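Local structure of cyclopropane mycolic acid synthase 1 (Mycobacterium tuberculosis, 1KP9) at residues A[146-151]-A[212-217]; A[163-168]-A[282-287]. The protein converts a double bond at the distal position of an alpha mycolic acid into a cyclopropane ring, using a methylene group from S-adenosyl-L-methionine. One frame throughout, in Å; residues are numbered along the deposited sequence.

Contact 1: residues A[146-151]-A[212-217]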
# COMPACT_ATOMS: atom_id res chain seq x y z
N ARG A 146 13.87 5.48 4.33
CA ARG A 146 13.81 6.92 4.53
C ARG A 146 12.54 7.27 5.29
O ARG A 146 11.96 8.34 5.12
CB ARG A 146 13.86 7.65 3.18
CG ARG A 146 15.23 7.59 2.50
CD ARG A 146 15.26 8.44 1.24
NE ARG A 146 14.97 9.85 1.51
CZ ARG A 146 14.86 10.78 0.57
NH1 ARG A 146 15.02 10.46 -0.71
NH2 ARG A 146 14.60 12.04 0.90
N TYR A 147 12.12 6.34 6.14
CA TYR A 147 10.92 6.53 6.95
C TYR A 147 11.08 7.66 7.95
O TYR A 147 10.12 8.37 8.27
CB TYR A 147 10.59 5.23 7.70
CG TYR A 147 9.55 4.36 7.02
CD1 TYR A 147 9.67 4.03 5.67
CD2 TYR A 147 8.46 3.85 7.72
CE1 TYR A 147 8.73 3.21 5.04
CE2 TYR A 147 7.51 3.03 7.10
CZ TYR A 147 7.66 2.71 5.76
OH TYR A 147 6.75 1.89 5.13
N ASP A 148 12.29 7.84 8.46
CA ASP A 148 12.54 8.89 9.43
C ASP A 148 12.26 10.27 8.84
O ASP A 148 11.52 11.06 9.41
CB ASP A 148 13.98 8.80 9.94
CG ASP A 148 14.07 8.74 11.45
OD1 ASP A 148 13.59 7.74 12.03
OD2 ASP A 148 14.59 9.70 12.05
N ALA A 149 12.86 10.54 7.68
CA ALA A 149 12.67 11.82 7.01
C ALA A 149 11.21 12.00 6.62
O ALA A 149 10.68 13.11 6.62
CB ALA A 149 13.55 11.89 5.77
N PHE A 150 10.57 10.88 6.29
CA PHE A 150 9.17 10.86 5.88
C PHE A 150 8.24 11.41 6.94
O PHE A 150 7.37 12.23 6.64
CB PHE A 150 8.75 9.44 5.49
CG PHE A 150 7.35 9.35 4.95
CD1 PHE A 150 7.00 10.01 3.77
CD2 PHE A 150 6.37 8.62 5.62
CE1 PHE A 150 5.70 9.96 3.28
CE2 PHE A 150 5.07 8.56 5.14
CZ PHE A 150 4.73 9.23 3.96
N PHE A 151 8.39 10.96 8.18
CA PHE A 151 7.53 11.46 9.25
C PHE A 151 7.83 12.92 9.53
O PHE A 151 6.93 13.70 9.84
CB PHE A 151 7.70 10.63 10.52
CG PHE A 151 7.12 9.26 10.42
CD1 PHE A 151 7.83 8.24 9.80
CD2 PHE A 151 5.86 8.99 10.93
CE1 PHE A 151 7.29 6.97 9.67
CE2 PHE A 151 5.30 7.72 10.81
CZ PHE A 151 6.02 6.70 10.18
N GLN A 212 6.87 2.28 14.49
CA GLN A 212 6.42 2.87 15.75
C GLN A 212 7.49 3.76 16.36
O GLN A 212 7.19 4.77 17.00
CB GLN A 212 6.06 1.79 16.76
CG GLN A 212 4.87 0.94 16.40
CD GLN A 212 4.33 0.16 17.58
OE1 GLN A 212 4.99 -0.73 18.11
NE2 GLN A 212 3.12 0.51 18.01
N GLU A 213 8.74 3.37 16.16
CA GLU A 213 9.88 4.12 16.69
C GLU A 213 10.17 5.33 15.82
O GLU A 213 10.33 6.44 16.34
CB GLU A 213 11.10 3.20 16.79
CG GLU A 213 10.91 2.07 17.82
CD GLU A 213 12.03 1.04 17.83
OE1 GLU A 213 12.00 0.15 18.70
OE2 GLU A 213 12.95 1.13 16.98
N CYS A 214 10.24 5.14 14.51
CA CYS A 214 10.51 6.26 13.61
C CYS A 214 9.42 7.31 13.74
O CYS A 214 9.68 8.50 13.58
CB CYS A 214 10.60 5.78 12.16
SG CYS A 214 12.17 5.01 11.71
N ALA A 215 8.19 6.88 14.02
CA ALA A 215 7.07 7.80 14.18
C ALA A 215 7.14 8.52 15.52
O ALA A 215 6.97 9.73 15.60
CB ALA A 215 5.75 7.03 14.06
N SER A 216 7.40 7.75 16.58
CA SER A 216 7.50 8.30 17.93
C SER A 216 8.71 9.20 18.08
O SER A 216 9.02 9.66 19.18
CB SER A 216 7.57 7.17 18.97
OG SER A 216 6.29 6.65 19.27
N ALA A 217 9.41 9.47 16.98
CA ALA A 217 10.59 10.31 17.04
C ALA A 217 10.56 11.43 16.01
O ALA A 217 11.61 11.96 15.63
CB ALA A 217 11.84 9.45 16.84
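Phe151 and Ala215 make the apolar part of this helix-helix contact. The methyl of Ala215 approaches the CD2-CE2 side of the phenyl ring, Ala215 CB lying 3.4 Å from Phe151 CE2. One face of the ring is occupied by the backbone of the partner helix, with Ala215 CA 3.7 Å above the ring plane and displaced toward its rim. Phe151 CG stands beside its own backbone N and anti to the carbonyl carbon (chi1 -71°), which turns the ring across the gap to lie against the helix 208-215 backbone. Cys214 adds a looser pair of touches: its CB is 4.3 Å from Phe151 CE1, and its SG is 4.3 Å from Tyr147 CB.

The two helices, 147-155 and 208-215, pack on the same side of the central sheet of the Rossmann-like methyltransferase fold. Helix 147-155 meets near its start the last turn of helix 208-215, and Phe151 also rests on Met164 and Leu166 of strand 163-171, while Ala215 reaches Val222 of strand 221-227. Both helices thus lie on the sheet face that carries Met164 and Leu166.

At the outer margin, one carboxylate oxygen of Asp148 points at the cysteine, with Asp148 OD1 3.1 Å from Cys214 SG and 3.6 Å from Cys214 CB. The tyrosine ring leads away from helix 208-215 toward the sheet, where its hydroxyl is hydrogen-bonded to His144 and Thr168. On the other helix, Ser216 OG bonds weakly back to Gln212 O at 3.1 Å, just where the chain leaves helical geometry, and Cys214 O is taken by the side-chain amide of Asn218.

Contact 2: residues A[163-168]-A[282-287]. With ACY (acetic acid), chain C.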
# COMPACT_ATOMS: atom_id res chain seq x y z
N VAL A 163 -3.52 13.76 11.18
CA VAL A 163 -3.48 12.31 11.25
C VAL A 163 -3.01 11.75 9.92
O VAL A 163 -3.30 12.29 8.86
CB VAL A 163 -4.88 11.72 11.55
CG1 VAL A 163 -4.82 10.20 11.58
CG2 VAL A 163 -5.40 12.26 12.88
N MET A 164 -2.26 10.66 9.99
CA MET A 164 -1.75 10.01 8.79
C MET A 164 -1.88 8.51 8.92
O MET A 164 -1.67 7.94 9.98
CB MET A 164 -0.28 10.37 8.55
CG MET A 164 0.33 9.63 7.36
SD MET A 164 2.02 10.13 6.97
CE MET A 164 2.94 9.31 8.33
N LEU A 165 -2.25 7.88 7.82
CA LEU A 165 -2.37 6.44 7.82
C LEU A 165 -1.38 5.87 6.82
O LEU A 165 -1.31 6.33 5.68
CB LEU A 165 -3.78 6.02 7.42
CG LEU A 165 -3.91 4.51 7.54
CD1 LEU A 165 -4.28 4.11 8.96
CD2 LEU A 165 -4.94 4.05 6.58
N LEU A 166 -0.60 4.89 7.27
CA LEU A 166 0.40 4.24 6.43
C LEU A 166 0.10 2.77 6.31
O LEU A 166 0.13 2.03 7.29
CB LEU A 166 1.80 4.42 7.03
CG LEU A 166 2.18 5.85 7.42
CD1 LEU A 166 3.62 5.87 7.92
CD2 LEU A 166 2.03 6.78 6.23
N HIS A 167 -0.22 2.35 5.09
CA HIS A 167 -0.53 0.97 4.77
C HIS A 167 0.73 0.43 4.10
O HIS A 167 1.05 0.81 2.97
CB HIS A 167 -1.71 0.92 3.81
CG HIS A 167 -2.05 -0.45 3.33
ND1 HIS A 167 -3.23 -1.08 3.63
CD2 HIS A 167 -1.36 -1.30 2.53
CE1 HIS A 167 -3.27 -2.26 3.04
NE2 HIS A 167 -2.14 -2.42 2.36
N THR A 168 1.44 -0.45 4.80
CA THR A 168 2.68 -0.98 4.26
C THR A 168 2.91 -2.42 4.64
O THR A 168 2.32 -2.93 5.58
CB THR A 168 3.89 -0.16 4.77
OG1 THR A 168 5.10 -0.64 4.16
CG2 THR A 168 4.02 -0.28 6.28
N GLN A 282 -1.61 -1.39 8.67
CA GLN A 282 -2.06 -0.03 8.47
C GLN A 282 -1.72 0.61 9.81
O GLN A 282 -2.16 0.14 10.85
CB GLN A 282 -3.56 0.02 8.24
CG GLN A 282 -4.03 -0.77 7.03
CD GLN A 282 -5.31 -0.21 6.44
OE1 GLN A 282 -6.27 0.09 7.16
NE2 GLN A 282 -5.34 -0.05 5.12
N PHE A 283 -0.91 1.66 9.78
CA PHE A 283 -0.49 2.34 11.00
C PHE A 283 -1.15 3.70 11.18
O PHE A 283 -0.74 4.66 10.53
CB PHE A 283 1.03 2.54 11.03
CG PHE A 283 1.83 1.26 10.96
CD1 PHE A 283 2.62 0.98 9.85
CD2 PHE A 283 1.82 0.36 12.02
CE1 PHE A 283 3.38 -0.18 9.79
CE2 PHE A 283 2.58 -0.81 11.97
CZ PHE A 283 3.36 -1.08 10.86
N THR A 284 -2.16 3.78 12.04
CA THR A 284 -2.79 5.09 12.27
C THR A 284 -1.80 5.89 13.09
O THR A 284 -1.57 5.60 14.26
CB THR A 284 -4.09 4.99 13.07
OG1 THR A 284 -5.00 4.08 12.44
CG2 THR A 284 -4.74 6.35 13.15
N CYS A 285 -1.22 6.91 12.47
CA CYS A 285 -0.24 7.76 13.14
C CYS A 285 -0.87 9.08 13.55
O CYS A 285 -0.84 10.04 12.79
CB CYS A 285 0.94 8.00 12.19
SG CYS A 285 1.68 6.47 11.56
N GLN A 286 -1.43 9.12 14.75
CA GLN A 286 -2.09 10.32 15.26
C GLN A 286 -1.06 11.17 16.00
O GLN A 286 -0.37 10.67 16.89
CB GLN A 286 -3.22 9.91 16.21
CG GLN A 286 -4.39 10.89 16.28
CD GLN A 286 -3.95 12.33 16.49
OE1 GLN A 286 -3.37 12.96 15.60
NE2 GLN A 286 -4.22 12.86 17.68
N LYS A 287 -0.94 12.45 15.65
CA LYS A 287 0.03 13.30 16.32
C LYS A 287 -0.60 14.31 17.28
O LYS A 287 -1.85 14.32 17.40
CB LYS A 287 0.91 14.04 15.30
CG LYS A 287 0.36 15.36 14.79
CD LYS A 287 1.43 16.07 13.95
CE LYS A 287 1.02 17.48 13.55
NZ LYS A 287 2.02 18.08 12.61
OXT LYS A 287 0.15 15.07 17.92
C ACY C . 0.79 -3.48 0.09
O ACY C . 1.49 -4.08 -0.90
OXT ACY C . -0.32 -4.07 0.60
CH3 ACY C . 1.24 -2.15 0.63
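The His167 imidazole has partners at two places on its edge: Gln282 NE2 in the ring plane beside ND1, and a bound acetic acid, probably from the crystallisation liquor, beside NE2. With CG opposite the backbone N (chi1 175°), the ring is placed where ND1 meets Gln282. Gln282 NE2 donates to His167 ND1 over 2.8 Å in a nearly straight bond (169°), with ring and amide planes 81° apart. His167 NE2 donates to the acetic acid OXT at 3.0 Å. The Phe283 ring meets Thr168 at its edge, CE1 to CG2 3.6 Å.

Strands 163-171 and 278-286 run antiparallel, with Met164-Cys285 and Leu166-Phe283 as hydrogen-bonded pairs: Cys285 N to Met164 O 2.7 Å, Leu166 N to Phe283 O 3.3 Å. Leu165 CD1 touches Thr284 OG1 (3.6 Å) on the His167 face, whereas Leu166 CD1 faces Cys285 SG (4.2 Å) on the other.

Such antiparallel pairing of the last strand is characteristic of Rossmann-like methyltransferases. Gln282, itself held through OE1 by Lys59, orients the imidazole; its N-H fills ND1, leaving NE2 as donor to the acetic acid, which Tyr232 and Cys35 also bind. His167 lies near Ser34, a probable S-adenosylmethionine-binding residue.

Overall arrangement
From the N terminus, the chain lays down the parallel strands of the cofactor-binding half and reaches helix 147-155, which enters contact 1, then strand 163-171, which enters contact 2. Helix 186-198 follows before helix 208-215 returns to close the loop of contact 1, with 60 intervening residues. After strand 221-227 and the helices from 229 to 274, strand 278-286 inserts between 163-171 and 221-227, closing the loop of contact 2 over 113 intervening residues. The loops cross, since their segments alternate. Their centres lie about 11 Å apart, and Phe151 CZ, 3.4 Å from Leu166 CD1, ties helix 147-155 directly to strand 163-171.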